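Local coordinates for Mll2253 protein (Mesorhizobium loti, PDB 3Q63) that is of unknown function but belongs to the AHA1 family of the Bet v 1-like superfamily, many members of which bind ligands in a cavity of the helix-grip fold, at residues Pro21-Trp25 with Val68-Leu74; Trp37-Asn41 with Asn52-Asp56. All blocks are in the same frame, centred on the assembly; numbering follows the deposited sequence.

Interaction 1: Pro21-Trp25 with Val68-Leu74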
loop_
_atom_site.group_PDB
_atom_site.type_symbol
_atom_site.label_atom_id
_atom_site.label_comp_id
_atom_site.label_asym_id
_atom_site.label_seq_id
_atom_site.Cartn_x
_atom_site.Cartn_y
_atom_site.Cartn_z
ATOM N N PRO B 21 19.025 12.868 -16.417
ATOM C CA PRO B 21 18.047 13.557 -15.567
ATOM C C PRO B 21 16.659 13.727 -16.198
ATOM O O PRO B 21 15.643 13.527 -15.527
ATOM C CB PRO B 21 18.734 14.893 -15.255
ATOM C CG PRO B 21 19.640 15.098 -16.439
ATOM C CD PRO B 21 20.202 13.721 -16.663
ATOM N N GLU B 22 16.610 14.066 -17.483
ATOM C CA GLU B 22 15.325 14.251 -18.163
ATOM C C GLU B 22 14.418 13.025 -18.110
ATOM O O GLU B 22 13.204 13.146 -17.934
ATOM C CB GLU B 22 15.542 14.650 -19.625
ATOM C CG GLU B 22 16.222 15.985 -19.778
ATOM C CD GLU B 22 17.695 15.914 -19.432
ATOM O OE1 GLU B 22 18.256 16.950 -19.000
ATOM O OE2 GLU B 22 18.290 14.824 -19.608
ATOM N N LYS B 23 15.015 11.851 -18.279
ATOM C CA LYS B 23 14.286 10.592 -18.248
ATOM C C LYS B 23 13.780 10.334 -16.828
ATOM O O LYS B 23 12.619 9.984 -16.622
ATOM C CB LYS B 23 15.217 9.462 -18.694
ATOM C CG LYS B 23 14.652 8.064 -18.586
ATOM C CD LYS B 23 14.014 7.627 -19.887
ATOM C CE LYS B 23 14.496 6.239 -20.284
ATOM N NZ LYS B 23 15.964 6.252 -20.560
ATOM N N LEU B 24 14.661 10.513 -15.852
ATOM C CA LEU B 24 14.294 10.319 -14.454
ATOM C C LEU B 24 13.158 11.288 -14.124
ATOM O O LEU B 24 12.152 10.902 -13.536
ATOM C CB LEU B 24 15.495 10.614 -13.545
ATOM C CG LEU B 24 15.671 9.815 -12.250
ATOM C CD1 LEU B 24 16.632 10.560 -11.346
ATOM C CD2 LEU B 24 14.330 9.618 -11.538
ATOM N N TRP B 25 13.320 12.550 -14.523
ATOM C CA TRP B 25 12.314 13.568 -14.248
ATOM C C TRP B 25 10.925 13.177 -14.733
ATOM O O TRP B 25 9.933 13.391 -14.028
ATOM C CB TRP B 25 12.712 14.911 -14.872
ATOM C CG TRP B 25 11.706 16.000 -14.601
ATOM C CD1 TRP B 25 10.766 16.488 -15.467
ATOM C CD2 TRP B 25 11.518 16.709 -13.368
ATOM N NE1 TRP B 25 10.010 17.456 -14.852
ATOM C CE2 TRP B 25 10.450 17.613 -13.564
ATOM C CE3 TRP B 25 12.150 16.670 -12.118
ATOM C CZ2 TRP B 25 10.000 18.470 -12.558
ATOM C CZ3 TRP B 25 11.699 17.525 -11.117
ATOM C CH2 TRP B 25 10.637 18.412 -11.345
ATOM N N VAL B 68 8.502 22.884 -7.697
ATOM C CA VAL B 68 8.807 22.233 -8.956
ATOM C C VAL B 68 9.889 22.977 -9.721
ATOM O O VAL B 68 9.711 24.129 -10.106
ATOM C CB VAL B 68 7.562 22.138 -9.848
ATOM C CG1 VAL B 68 7.912 21.426 -11.144
ATOM C CG2 VAL B 68 6.451 21.399 -9.118
ATOM N N GLU B 69 11.005 22.301 -9.940
ATOM C CA GLU B 69 12.118 22.869 -10.678
ATOM C C GLU B 69 12.567 21.797 -11.666
ATOM O O GLU B 69 13.387 20.939 -11.338
ATOM C CB GLU B 69 13.243 23.236 -9.716
ATOM C CG GLU B 69 14.436 23.884 -10.374
ATOM C CD GLU B 69 15.395 24.462 -9.356
ATOM O OE1 GLU B 69 15.835 23.712 -8.453
ATOM O OE2 GLU B 69 15.711 25.667 -9.462
ATOM N N PRO B 70 12.021 21.840 -12.891
ATOM C CA PRO B 70 12.295 20.908 -13.983
ATOM C C PRO B 70 13.678 20.282 -13.999
ATOM O O PRO B 70 14.702 20.970 -13.970
ATOM C CB PRO B 70 11.991 21.743 -15.215
ATOM C CG PRO B 70 10.808 22.524 -14.761
ATOM C CD PRO B 70 11.253 22.996 -13.388
ATOM N N ASN B 71 13.680 18.953 -14.023
ATOM C CA ASN B 71 14.895 18.153 -14.050
ATOM C C ASN B 71 15.797 18.369 -12.847
ATOM O O ASN B 71 16.902 17.839 -12.814
ATOM C CB ASN B 71 15.683 18.434 -15.331
ATOM C CG ASN B 71 14.835 18.295 -16.578
ATOM O OD1 ASN B 71 14.099 17.320 -16.743
ATOM N ND2 ASN B 71 14.938 19.271 -17.470
ATOM N N LYS B 72 15.340 19.126 -11.854
ATOM C CA LYS B 72 16.187 19.380 -10.688
ATOM C C LYS B 72 15.576 19.073 -9.326
ATOM O O LYS B 72 16.145 18.298 -8.550
ATOM C CB LYS B 72 16.671 20.832 -10.706
ATOM C CG LYS B 72 17.555 21.176 -11.898
ATOM C CD LYS B 72 18.005 22.629 -11.857
ATOM C CE LYS B 72 18.927 22.958 -13.027
ATOM N NZ LYS B 72 19.435 24.358 -12.946
ATOM N N THR B 73 14.425 19.677 -9.036
ATOM C CA THR B 73 13.771 19.479 -7.748
ATOM C C THR B 73 12.260 19.293 -7.848
ATOM O O THR B 73 11.596 19.900 -8.689
ATOM C CB THR B 73 14.032 20.679 -6.808
ATOM O OG1 THR B 73 15.436 20.951 -6.761
ATOM C CG2 THR B 73 13.541 20.373 -5.404
ATOM N N LEU B 74 11.726 18.457 -6.967
ATOM C CA LEU B 74 10.301 18.196 -6.915
ATOM C C LEU B 74 9.909 17.886 -5.475
ATOM O O LEU B 74 10.485 17.000 -4.846
ATOM C CB LEU B 74 9.936 17.015 -7.818
ATOM C CG LEU B 74 8.480 16.531 -7.769
ATOM C CD1 LEU B 74 7.536 17.661 -8.154
ATOM C CD2 LEU B 74 8.311 15.348 -8.708
#

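Interaction 2: Trp37-Asn41 with Asn52-Asp56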
loop_
_atom_site.group_PDB
_atom_site.type_symbol
_atom_site.label_atom_id
_atom_site.label_comp_id
_atom_site.label_asym_id
_atom_site.label_seq_id
_atom_site.Cartn_x
_atom_site.Cartn_y
_atom_site.Cartn_z
ATOM N N TRP B 37 6.067 2.586 -10.790
ATOM C CA TRP B 37 7.003 2.286 -9.712
ATOM C C TRP B 37 6.438 2.640 -8.347
ATOM O O TRP B 37 6.892 2.126 -7.324
ATOM C CB TRP B 37 8.334 3.017 -9.910
ATOM C CG TRP B 37 8.225 4.509 -9.987
ATOM C CD1 TRP B 37 7.988 5.257 -11.108
ATOM C CD2 TRP B 37 8.332 5.438 -8.902
ATOM N NE1 TRP B 37 7.940 6.591 -10.788
ATOM C CE2 TRP B 37 8.148 6.732 -9.441
ATOM C CE3 TRP B 37 8.562 5.304 -7.526
ATOM C CZ2 TRP B 37 8.187 7.883 -8.656
ATOM C CZ3 TRP B 37 8.600 6.458 -6.740
ATOM C CH2 TRP B 37 8.413 7.730 -7.311
ATOM N N LEU B 38 5.446 3.521 -8.327
ATOM C CA LEU B 38 4.829 3.923 -7.074
ATOM C C LEU B 38 3.441 3.289 -7.015
ATOM O O LEU B 38 3.304 2.136 -6.605
ATOM C CB LEU B 38 4.745 5.447 -7.005
ATOM C CG LEU B 38 4.350 6.021 -5.652
ATOM C CD1 LEU B 38 5.406 5.675 -4.594
ATOM C CD2 LEU B 38 4.205 7.515 -5.786
HETATM N N MSE B 39 2.421 4.038 -7.426
HETATM C CA MSE B 39 1.049 3.532 -7.467
HETATM C C MSE B 39 0.108 4.570 -8.068
HETATM O O MSE B 39 0.523 5.683 -8.401
HETATM C CB MSE B 39 0.565 3.136 -6.062
HETATM C CG MSE B 39 0.323 4.301 -5.115
HETATM SE SE MSE B 39 0.067 3.743 -3.261
HETATM C CE MSE B 39 1.910 3.766 -2.656
ATOM N N LYS B 40 -1.154 4.173 -8.214
ATOM C CA LYS B 40 -2.220 5.004 -8.762
ATOM C C LYS B 40 -2.123 6.426 -8.226
ATOM O O LYS B 40 -1.934 6.635 -7.028
ATOM C CB LYS B 40 -3.572 4.411 -8.372
ATOM C CG LYS B 40 -4.669 4.533 -9.417
ATOM C CD LYS B 40 -4.987 5.964 -9.779
ATOM C CE LYS B 40 -6.190 6.019 -10.722
ATOM N NZ LYS B 40 -7.409 5.408 -10.107
ATOM N N ASN B 41 -2.275 7.406 -9.110
ATOM C CA ASN B 41 -2.172 8.795 -8.702
ATOM C C ASN B 41 -2.697 9.726 -9.777
ATOM O O ASN B 41 -2.851 9.332 -10.932
ATOM C CB ASN B 41 -0.713 9.155 -8.473
ATOM C CG ASN B 41 0.081 9.152 -9.766
ATOM O OD1 ASN B 41 0.434 8.092 -10.291
ATOM N ND2 ASN B 41 0.341 10.341 -10.302
ATOM N N ASN B 52 -3.970 12.691 -4.935
ATOM C CA ASN B 52 -3.899 11.532 -4.062
ATOM C C ASN B 52 -3.070 10.446 -4.719
ATOM O O ASN B 52 -2.897 10.415 -5.936
ATOM C CB ASN B 52 -5.294 10.959 -3.771
ATOM C CG ASN B 52 -6.162 11.908 -2.985
ATOM O OD1 ASN B 52 -6.999 12.601 -3.548
ATOM N ND2 ASN B 52 -5.958 11.952 -1.673
ATOM N N ILE B 53 -2.560 9.560 -3.882
ATOM C CA ILE B 53 -1.779 8.419 -4.310
ATOM C C ILE B 53 -2.516 7.301 -3.572
ATOM O O ILE B 53 -2.604 7.322 -2.342
ATOM C CB ILE B 53 -0.314 8.542 -3.828
ATOM C CG1 ILE B 53 0.346 9.757 -4.484
ATOM C CG2 ILE B 53 0.476 7.299 -4.205
ATOM C CD1 ILE B 53 1.823 9.936 -4.115
ATOM N N SER B 54 -3.080 6.355 -4.316
ATOM C CA SER B 54 -3.852 5.280 -3.700
ATOM C C SER B 54 -3.463 3.875 -4.144
ATOM O O SER B 54 -2.979 3.662 -5.260
ATOM C CB SER B 54 -5.349 5.503 -3.959
ATOM O OG SER B 54 -5.647 5.445 -5.347
ATOM N N ALA B 55 -3.700 2.917 -3.252
ATOM C CA ALA B 55 -3.375 1.516 -3.489
ATOM C C ALA B 55 -4.607 0.686 -3.837
ATOM O O ALA B 55 -5.734 1.086 -3.548
ATOM C CB ALA B 55 -2.703 0.941 -2.245
ATOM N N ASP B 56 -4.399 -0.485 -4.430
ATOM C CA ASP B 56 -5.533 -1.328 -4.802
ATOM C C ASP B 56 -6.320 -1.864 -3.609
ATOM O O ASP B 56 -7.510 -2.141 -3.734
ATOM C CB ASP B 56 -5.079 -2.509 -5.669
ATOM C CG ASP B 56 -4.611 -2.076 -7.052
ATOM O OD1 ASP B 56 -5.044 -1.003 -7.528
ATOM O OD2 ASP B 56 -3.824 -2.823 -7.664
HETATM O O HOH W 1 -1.844 1.398 -7.634
#

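Interaction 1: Pro21-Trp25 with Val68-Leu74
In the helix-grip fold of the Bet v 1-like superfamily, two short helices follow the first strand; here the first of them, helix 21-29, packs against the tip of the hairpin formed by strands 60-69 and 73-77. W25 does most of the work. Its t rotamer at chi1 extends the indole from the helix beneath the hairpin turn, with P70 and N71 over one face: P70 CA sits 3.9 Å from the centroid of the six-membered ring of W25 in a CH-pi contact, and N71 N comes within 3.2 Å of W25 CD2. The indole also reaches the two strands: W25 CZ2 meets V68 CG1 at the ring edge (3.9 Å), and W25 CZ3 meets L74 CB at 3.8 Å. The turn has a defined shape: K72 N hydrogen-bonds to E69 O (2.7 Å), P70 and N71 take type II turn angles with N71 in the left-handed region, and K72 and T73 both face E69 in a classic beta bulge. T73 OG1 also hydrogen-bonds to E69 OE1 (3.3 Å), on the side of the hairpin turned from the helix. Although the CA-to-CB bond of N71 points away, its m rotamer folds the amide back, bringing N71 OD1 to 3.6 Å from E22 CA. W25 also touches L97 of strand 92-100. No hydrogen bond crosses between the segments, so the fit is one of shape: N71 OD1 lies 3.4 Å from W25 CB, while at the ring edge W25 CH2 approaches T73 O to 3.2 Å.

Interaction 2: Trp37-Asn41 with Asn52-Asp56
A water is wedged between the two segments just where their pairing gives out: it accepts from K40 N (2.9 Å to the water oxygen) and donates weakly to S54 O (3.5 Å). One residue pair carries both this bridge and the direct hydrogen bond from S54 N to K40 O (3.0 Å). N41 and I53 follow as a non-hydrogen-bonded antiparallel pair, with CA atoms 4.4 Å apart and a CA-H...O contact from N41 CA to N52 O at 3.3 Å. This is the short hairpin of strands 40-41 and 50-54, which ends one side of the antiparallel sheet in the helix-grip fold. On the face bearing I53, its CD1 meets L38 CD2 at 3.8 Å, and L38 also touches F131 of the long C-terminal helix. The selenomethionine M39 lies beside A55 (SE to CB 4.1 Å), and both pack on W57 of the second subunit, whose R119 hydrogen-bonds S54 OG and forms a salt bridge with D56.

From the N terminus the chain runs through strand 9-17 into helix 21-29, which supplies the first half of interaction 1. Helix 31-37 then leads to segment 37-41, and an eight-residue connection leads back into strand 50-54 to close interaction 2. Strand 60-69 follows, and at the turn from it into strand 73-77 interaction 1 closes, so interaction 2 is nested within the larger loop. The two do not touch: their centres are 20 Å apart and their nearest atoms about 7 Å. Both reach the same sheet through the neighbouring strands 50-54 and 60-69. Interaction 1 ties a helix to a hairpin tip; interaction 2 completes the sheet margin beside the second subunit.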